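Local coordinates for ssDNA binding protein (Aeropyrum pernix, PDB 4PSN), which probably binds single-stranded DNA, entrapping it in a tunnel system formed between its subunits, at residues 179-182 / 188-191. Residues are numbered along the deposited sequence; the frame is centred on the assembly and turned at random.
Sequences VQVE and DFVR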
ATOM      1  N   VAL C 179      -4.521 -17.028  39.661  1.00 19.36           N
ATOM      2  CA  VAL C 179      -5.694 -16.585  40.415  1.00 23.55           C
ATOM      3  C   VAL C 179      -5.992 -17.595  41.506  1.00 23.82           C
ATOM      4  O   VAL C 179      -5.639 -18.773  41.388  1.00 23.06           O
ATOM      5  CB  VAL C 179      -6.944 -16.445  39.506  1.00 28.13           C
ATOM      6  CG1 VAL C 179      -6.707 -15.408  38.420  1.00 24.58           C
ATOM      7  CG2 VAL C 179      -7.315 -17.793  38.881  1.00 25.19           C
ATOM      8  N   GLN C 180      -6.641 -17.137  42.567  1.00 23.11           N
ATOM      9  CA  GLN C 180      -7.000 -18.028  43.669  1.00 25.39           C
ATOM     10  C   GLN C 180      -8.384 -18.609  43.424  1.00 28.77           C
ATOM     11  O   GLN C 180      -9.337 -17.870  43.203  1.00 32.91           O
ATOM     12  CB  GLN C 180      -6.995 -17.270  44.997  1.00 32.01           C
ATOM     13  CG  GLN C 180      -7.035 -18.200  46.218  1.00 39.67           C
ATOM     14  CD  GLN C 180      -6.995 -17.451  47.539  1.00 44.85           C
ATOM     15  OE1 GLN C 180      -7.137 -16.230  47.579  1.00 43.62           O
ATOM     16  NE2 GLN C 180      -6.798 -18.184  48.627  1.00 46.52           N
ATOM     17  N   VAL C 181      -8.491 -19.931  43.465  1.00 25.28           N
ATOM     18  CA  VAL C 181      -9.753 -20.605  43.212  1.00 26.75           C
ATOM     19  C   VAL C 181      -9.646 -22.103  43.530  1.00 31.13           C
ATOM     20  O   VAL C 181      -8.658 -22.752  43.157  1.00 31.06           O
ATOM     21  CB  VAL C 181     -10.161 -20.427  41.734  1.00 25.34           C
ATOM     22  CG1 VAL C 181      -9.104 -21.022  40.837  1.00 22.64           C
ATOM     23  CG2 VAL C 181     -11.529 -21.075  41.464  1.00 31.36           C
ATOM     24  N   GLU C 182     -10.653 -22.657  44.205  1.00 33.87           N
ATOM     25  CA  GLU C 182     -10.707 -24.110  44.430  1.00 37.76           C
ATOM     26  C   GLU C 182     -11.080 -24.856  43.143  1.00 38.85           C
ATOM     27  O   GLU C 182     -11.861 -24.345  42.342  1.00 34.23           O
ATOM     28  CB  GLU C 182     -11.682 -24.464  45.560  1.00 38.83           C
ATOM     29  CG  GLU C 182     -11.265 -23.927  46.930  1.00 41.87           C
ATOM     30  CD  GLU C 182      -9.888 -24.414  47.366  1.00 50.11           C
ATOM     31  OE1 GLU C 182      -9.422 -25.462  46.857  1.00 51.89           O
ATOM     32  OE2 GLU C 182      -9.268 -23.744  48.220  1.00 49.42           O
ATOM     33  N   ASP C 188     -17.634 -22.025  37.755  1.00 25.53           N
ATOM     34  CA  ASP C 188     -18.170 -20.797  38.322  1.00 25.68           C
ATOM     35  C   ASP C 188     -17.182 -19.630  38.222  1.00 22.44           C
ATOM     36  O   ASP C 188     -17.553 -18.529  37.838  1.00 23.64           O
ATOM     37  CB  ASP C 188     -18.575 -21.026  39.777  1.00 26.65           C
ATOM     38  CG  ASP C 188     -19.728 -22.007  39.906  1.00 38.82           C
ATOM     39  OD1 ASP C 188     -20.653 -21.939  39.065  1.00 32.91           O
ATOM     40  OD2 ASP C 188     -19.707 -22.846  40.836  1.00 43.59           O
ATOM     41  N   PHE C 189     -15.926 -19.864  38.585  1.00 22.59           N
ATOM     42  CA  PHE C 189     -14.955 -18.788  38.539  1.00 21.95           C
ATOM     43  C   PHE C 189     -14.817 -18.225  37.123  1.00 22.30           C
ATOM     44  O   PHE C 189     -14.772 -17.006  36.925  1.00 22.14           O
ATOM     45  CB  PHE C 189     -13.595 -19.257  39.054  1.00 23.80           C
ATOM     46  CG  PHE C 189     -12.536 -18.213  38.941  1.00 31.19           C
ATOM     47  CD1 PHE C 189     -12.248 -17.378  40.009  1.00 33.53           C
ATOM     48  CD2 PHE C 189     -11.841 -18.044  37.752  1.00 29.76           C
ATOM     49  CE1 PHE C 189     -11.266 -16.402  39.896  1.00 33.49           C
ATOM     50  CE2 PHE C 189     -10.859 -17.065  37.634  1.00 27.89           C
ATOM     51  CZ  PHE C 189     -10.578 -16.245  38.703  1.00 28.74           C
ATOM     52  N   VAL C 190     -14.778 -19.103  36.128  1.00 22.01           N
ATOM     53  CA  VAL C 190     -14.605 -18.635  34.752  1.00 21.37           C
ATOM     54  C   VAL C 190     -15.806 -17.807  34.273  1.00 20.72           C
ATOM     55  O   VAL C 190     -15.641 -16.751  33.662  1.00 23.76           O
ATOM     56  CB  VAL C 190     -14.306 -19.795  33.790  1.00 23.82           C
ATOM     57  CG1 VAL C 190     -14.370 -19.319  32.349  1.00 26.98           C
ATOM     58  CG2 VAL C 190     -12.919 -20.349  34.094  1.00 21.50           C
ATOM     59  N   ARG C 191     -17.013 -18.274  34.565  1.00 20.02           N
ATOM     60  CA  ARG C 191     -18.217 -17.508  34.232  1.00 18.57           C
ATOM     61  C   ARG C 191     -18.143 -16.094  34.835  1.00 21.23           C
ATOM     62  O   ARG C 191     -18.441 -15.090  34.173  1.00 23.87           O
ATOM     63  CB  ARG C 191     -19.462 -18.227  34.784  1.00 18.41           C
ATOM     64  CG  ARG C 191     -20.798 -17.517  34.459  1.00 18.45           C
ATOM     65  CD  ARG C 191     -21.954 -18.218  35.183  1.00 18.48           C
ATOM     66  NE  ARG C 191     -21.808 -18.073  36.627  1.00 22.90           N
ATOM     67  CZ  ARG C 191     -21.690 -19.075  37.493  1.00 24.68           C
ATOM     68  NH1 ARG C 191     -21.720 -20.339  37.094  1.00 24.46           N
ATOM     69  NH2 ARG C 191     -21.543 -18.802  38.777  1.00 23.35           N
TER
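The ring of Phe189 is approached obliquely by Val179, Gln180 and Val181, and two valines divide its length between them. The other flat group, the guanidinium of Arg191, has Asp188 O 4.1 Å above one face, offset toward its rim; its NH1 donates to the anti lone pair of Asp188 OD1 at 2.8 Å, that oxygen lying 17° out of the guanidinium plane. The Asp188-Arg191 pair lies within the helix, and Asp188 OD2 pairs with Arg185 just before it. At the far end of the phenyl ring, Val179 puts CG2 3.6 Å from Phe189 CZ, with CB of the same valine close behind at 3.7 Å. Near the root of the ring, Val181 CG2 lies 3.7 Å from Phe189 CB and reaches over to CG and CD1. Between the two, the carbonyl oxygen of Gln180 comes within 4.1 Å of Phe189 CE1. The phenyl group extends across to the strand end because CG stands opposite the backbone nitrogen (chi1 176°); in Val181 it is CG2, the methyl anti to the backbone N, that faces the ring. Val179 touches Val162 and Val181 touches Ala160 on the neighbouring strand 159-166; Val190, on Leu151 and Val153 of strand 146-155, seats helix 186-198 on the sheet. With no hydrogen bond or salt bridge across, the approach of strand end and helix rests on the fit of two valines to one phenyl ring, the charged pair taking no part in it.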